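Local coordinates for protein OXA-46 oxacillinase (Pseudomonas aeruginosa, PDB 3IF6) that probably hydrolyses the ring of beta-lactam antibiotics to substituted beta-amino acids, as a class D serine beta-lactamase conferring antibiotic resistance, at residues I46-E49 against H54-S57. Residues are numbered along the deposited sequence; the frame is centred on the assembly and turned at random.
Sequences IADE and HTLS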
ATOM      1  N   ILE B  46      22.088   1.929   0.566  1.00 44.73           N
ATOM      2  CA  ILE B  46      21.063   1.100  -0.068  1.00 45.78           C
ATOM      3  C   ILE B  46      21.293  -0.421  -0.093  1.00 46.17           C
ATOM      4  O   ILE B  46      22.257  -0.913  -0.698  1.00 46.21           O
ATOM      5  CB  ILE B  46      20.461   1.668  -1.390  1.00 46.04           C
ATOM      6  CG1 ILE B  46      20.172   0.539  -2.381  1.00 45.67           C
ATOM      7  CG2 ILE B  46      21.249   2.851  -1.936  1.00 46.36           C
ATOM      8  CD1 ILE B  46      21.279   0.224  -3.257  1.00 50.98           C
ATOM      9  N   ALA B  47      20.380  -1.123   0.597  1.00 45.80           N
ATOM     10  CA  ALA B  47      20.309  -2.577   0.659  1.00 45.66           C
ATOM     11  C   ALA B  47      19.453  -3.163  -0.463  1.00 46.04           C
ATOM     12  O   ALA B  47      18.257  -3.369  -0.291  1.00 46.15           O
ATOM     13  CB  ALA B  47      19.771  -3.005   2.010  1.00 45.44           C
ATOM     14  N   ASP B  48      20.070  -3.522  -1.573  1.00 46.99           N
ATOM     15  CA  ASP B  48      19.361  -4.096  -2.695  1.00 47.63           C
ATOM     16  C   ASP B  48      19.277  -5.608  -2.589  1.00 48.67           C
ATOM     17  O   ASP B  48      20.259  -6.296  -2.577  1.00 49.18           O
ATOM     18  CB  ASP B  48      20.026  -3.696  -3.997  1.00 47.03           C
ATOM     19  CG  ASP B  48      19.423  -4.356  -5.138  1.00 47.27           C
ATOM     20  OD1 ASP B  48      18.725  -5.324  -4.895  1.00 48.98           O
ATOM     21  OD2 ASP B  48      19.610  -3.926  -6.262  1.00 47.14           O
ATOM     22  N   GLU B  49      18.066  -6.114  -2.456  1.00 49.40           N
ATOM     23  CA  GLU B  49      17.848  -7.523  -2.214  1.00 49.43           C
ATOM     24  C   GLU B  49      17.081  -8.364  -3.237  1.00 50.32           C
ATOM     25  O   GLU B  49      16.674  -9.468  -2.937  1.00 50.07           O
ATOM     26  CB  GLU B  49      17.376  -7.728  -0.782  1.00 49.00           C
ATOM     27  CG  GLU B  49      18.352  -7.169   0.193  1.00 48.22           C
ATOM     28  CD  GLU B  49      17.893  -7.228   1.617  1.00 50.58           C
ATOM     29  OE1 GLU B  49      16.822  -7.763   1.897  1.00 49.23           O
ATOM     30  OE2 GLU B  49      18.631  -6.747   2.479  1.00 51.15           O
ATOM     31  N   HIS B  54      22.331 -10.494  -1.586  1.00 62.38           N
ATOM     32  CA  HIS B  54      22.027  -9.177  -1.062  1.00 61.80           C
ATOM     33  C   HIS B  54      23.281  -8.285  -1.077  1.00 61.22           C
ATOM     34  O   HIS B  54      24.242  -8.529  -0.329  1.00 61.00           O
ATOM     35  CB  HIS B  54      21.526  -9.327   0.385  1.00 61.98           C
ATOM     36  CG  HIS B  54      20.276 -10.146   0.528  1.00 62.88           C
ATOM     37  ND1 HIS B  54      19.585 -10.240   1.719  1.00 63.05           N
ATOM     38  CD2 HIS B  54      19.577 -10.887  -0.371  1.00 63.62           C
ATOM     39  CE1 HIS B  54      18.526 -11.016   1.552  1.00 63.13           C
ATOM     40  NE2 HIS B  54      18.498 -11.422   0.294  1.00 62.92           N
ATOM     41  N   THR B  55      23.268  -7.248  -1.915  1.00 60.30           N
ATOM     42  CA  THR B  55      24.317  -6.221  -1.900  1.00 58.97           C
ATOM     43  C   THR B  55      23.939  -5.063  -0.977  1.00 58.15           C
ATOM     44  O   THR B  55      22.831  -4.552  -1.035  1.00 57.91           O
ATOM     45  CB  THR B  55      24.569  -5.664  -3.300  1.00 59.07           C
ATOM     46  OG1 THR B  55      23.618  -4.636  -3.577  1.00 58.69           O
ATOM     47  CG2 THR B  55      24.444  -6.757  -4.353  1.00 59.15           C
ATOM     48  N   LEU B  56      24.873  -4.649  -0.131  1.00 57.56           N
ATOM     49  CA  LEU B  56      24.653  -3.559   0.805  1.00 56.75           C
ATOM     50  C   LEU B  56      25.557  -2.365   0.508  1.00 56.34           C
ATOM     51  O   LEU B  56      26.564  -2.190   1.190  1.00 56.71           O
ATOM     52  CB  LEU B  56      24.942  -4.050   2.218  1.00 56.83           C
ATOM     53  CG  LEU B  56      24.241  -3.389   3.393  1.00 57.08           C
ATOM     54  CD1 LEU B  56      25.210  -3.144   4.513  1.00 56.14           C
ATOM     55  CD2 LEU B  56      23.591  -2.099   2.962  1.00 58.67           C
ATOM     56  N   SER B  57      25.196  -1.541  -0.483  1.00 55.59           N
ATOM     57  CA  SER B  57      25.994  -0.352  -0.850  1.00 54.86           C
ATOM     58  C   SER B  57      25.868   0.890   0.074  1.00 55.26           C
ATOM     59  O   SER B  57      24.840   1.120   0.746  1.00 54.30           O
ATOM     60  CB  SER B  57      25.769   0.048  -2.302  1.00 54.33           C
ATOM     61  OG  SER B  57      25.862  -1.067  -3.163  1.00 53.58           O
TER
HETATM   62  O   HOH W   1      23.143  -2.386  -2.866  1.00 32.41           O
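With CG anti to the carbonyl carbon in both Glu-49 (chi1 -57°) and His-54 (chi1 -61°), and the glutamate chain extended beyond it, the glutamate side chain runs across one face of the imidazole. Glu-49 CG sits 3.7 Å from the centroid of the His-54 ring, a CH-pi contact over the face, offset toward the rim. Further out, the carboxylate stacks over the ND1-CE1 side, its plane turned by just 10° from the ring, and CD comes 3.5 Å from His-54 ND1. Arg-176 and Arg-180 of the same chain form salt bridges with OE2 and OE1, one to each oxygen, which probably offsets the charge and limits rotation of the carboxylate.

The pair sits at the loop end of the beta hairpin of strands 42-48 and 55-58, part of the large sheet of the penicillin-recognising serine enzyme fold; strand 42-48 pairs on its other edge with strand 229-238. Asp-48 and Thr-55 form an antiparallel hydrogen-bonded pair, with Asp-48 N to Thr-55 O at 3.0 Å and Thr-55 N to Asp-48 O at 3.2 Å. Ile-46 and Ser-57 form the next such pair, although the bond from Ser-57 N is weak. Between them Ala-47 faces Leu-56, CB to CD2 4.0 Å, on the side of the sheet packed by helix 168-179. On the opposite face a water donates to Ile-46 O at 2.8 Å and hydrogen-bonds Ser-57 OG at 3.0 Å, bridging the two strands.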